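PDB 3A8T: adenylate isopentenyltransferase from Humulus lupulus, which transfers the isopentenyl group of dimethylallyl diphosphate to ATP, ADP or AMP, a step in cytokinin biosynthesis. Local coordinates for residues A113-L118 with H144-D149. Residues are numbered along the deposited sequence; the frame is centred on the assembly and turned at random.
Sequences ADFRSL and HALLVD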
# COMPACT_ATOMS: atom_id res chain seq x y z
N ALA A 113 15.21 8.11 -4.98
CA ALA A 113 16.02 9.27 -4.61
C ALA A 113 15.12 10.50 -4.49
O ALA A 113 15.32 11.33 -3.63
CB ALA A 113 17.10 9.48 -5.63
N ASP A 114 14.13 10.62 -5.38
CA ASP A 114 13.17 11.71 -5.35
C ASP A 114 12.44 11.61 -4.01
O ASP A 114 12.20 12.62 -3.32
CB ASP A 114 12.13 11.58 -6.46
CG ASP A 114 12.74 11.62 -7.87
OD1 ASP A 114 13.71 12.37 -8.02
OD2 ASP A 114 12.23 10.93 -8.81
N PHE A 115 12.07 10.38 -3.67
CA PHE A 115 11.36 10.11 -2.43
C PHE A 115 12.13 10.51 -1.17
O PHE A 115 11.58 11.13 -0.26
CB PHE A 115 10.99 8.64 -2.34
CG PHE A 115 10.18 8.31 -1.12
CD1 PHE A 115 8.87 8.78 -1.00
CD2 PHE A 115 10.75 7.63 -0.06
CE1 PHE A 115 8.15 8.57 0.15
CE2 PHE A 115 10.06 7.42 1.09
CZ PHE A 115 8.75 7.89 1.22
N ARG A 116 13.39 10.10 -1.10
CA ARG A 116 14.26 10.43 0.02
C ARG A 116 14.26 11.94 0.23
O ARG A 116 14.13 12.43 1.36
CB ARG A 116 15.69 9.93 -0.27
CG ARG A 116 16.77 10.47 0.63
CD ARG A 116 18.15 9.91 0.26
NE ARG A 116 19.15 10.28 1.27
CZ ARG A 116 19.37 9.66 2.44
NH1 ARG A 116 18.66 8.58 2.79
NH2 ARG A 116 20.26 10.16 3.28
N SER A 117 14.35 12.68 -0.86
CA SER A 117 14.36 14.12 -0.77
C SER A 117 13.02 14.71 -0.24
O SER A 117 12.98 15.45 0.77
CB SER A 117 14.70 14.67 -2.13
OG SER A 117 14.24 15.98 -2.23
N LEU A 118 11.94 14.39 -0.95
CA LEU A 118 10.60 14.83 -0.58
C LEU A 118 10.22 14.44 0.85
O LEU A 118 9.76 15.27 1.61
CB LEU A 118 9.54 14.27 -1.54
CG LEU A 118 9.52 14.92 -2.92
CD1 LEU A 118 8.38 14.40 -3.79
CD2 LEU A 118 9.41 16.38 -2.72
N HIS A 144 13.81 2.17 2.69
CA HIS A 144 15.28 2.12 2.78
C HIS A 144 15.98 3.38 2.24
O HIS A 144 16.84 3.95 2.90
CB HIS A 144 15.81 0.84 2.08
CG HIS A 144 17.20 0.96 1.54
ND1 HIS A 144 17.47 1.53 0.31
CD2 HIS A 144 18.39 0.62 2.06
CE1 HIS A 144 18.77 1.54 0.10
NE2 HIS A 144 19.35 1.00 1.15
N ALA A 145 15.60 3.82 1.05
CA ALA A 145 16.20 5.01 0.49
C ALA A 145 16.10 6.17 1.49
O ALA A 145 17.08 6.88 1.71
CB ALA A 145 15.50 5.40 -0.80
N LEU A 146 14.92 6.33 2.08
CA LEU A 146 14.70 7.41 3.02
C LEU A 146 15.46 7.31 4.32
O LEU A 146 16.02 8.29 4.76
CB LEU A 146 13.22 7.55 3.35
CG LEU A 146 12.92 8.52 4.51
CD1 LEU A 146 13.16 9.97 4.05
CD2 LEU A 146 11.50 8.36 4.94
N LEU A 147 15.50 6.12 4.92
CA LEU A 147 16.12 5.91 6.22
C LEU A 147 17.64 5.81 6.34
O LEU A 147 18.17 6.18 7.38
CB LEU A 147 15.48 4.69 6.91
CG LEU A 147 13.97 4.73 7.21
CD1 LEU A 147 13.61 3.55 8.09
CD2 LEU A 147 13.62 6.01 7.92
N VAL A 148 18.35 5.31 5.33
CA VAL A 148 19.80 5.21 5.47
C VAL A 148 20.59 6.54 5.62
O VAL A 148 20.12 7.63 5.32
CB VAL A 148 20.50 4.39 4.31
CG1 VAL A 148 20.06 2.91 4.34
CG2 VAL A 148 20.25 5.03 2.98
N ASP A 149 21.80 6.40 6.13
CA ASP A 149 22.69 7.52 6.33
C ASP A 149 23.25 8.04 5.01
O ASP A 149 23.33 9.24 4.79
CB ASP A 149 23.81 7.10 7.25
CG ASP A 149 23.96 8.05 8.40
OD1 ASP A 149 23.92 9.28 8.12
OD2 ASP A 149 24.11 7.56 9.55
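Arg116 reaches over from helix 112-128 and binds backbone carbonyls at the C-terminal end of helix 140-147. Arg116 NH1 donates to Ala145 O at 2.6 Å, nearly along the C=O axis. Arg116 NH1 also donates to Val148 O at 3.1 Å. Arg116 NH2 shares that acceptor, 3.3 Å from Val148 O, so two nitrogens grip one oxygen end-on. Val148 is the first residue after helix 140-147 to leave helical phi/psi. Three hydrogen bonds to two oxygens close to the guanidinium plane should limit its rotation. CG anti to the backbone N (chi1 166°) starts the Arg116 chain outward, and the extended run to NE carries it past Ala145 O. The positive charge probably complements the partial negative charge of the helix end. A methionine in place of Arg116 would probably leave the carbonyls of Ala145 and Val148 without these donors. Leu146 O is taken instead by Arg172. Apolar packing lies beside the polar grip: Phe115 CE2 meets Leu146 CB at 3.9 Å, and the ring also stacks on Phe142. An arginine thus ties two helices of the P-loop NTPase-type fold through main-chain carbonyls, with the side chain of Ala145 about 9 Å from the bound ATP.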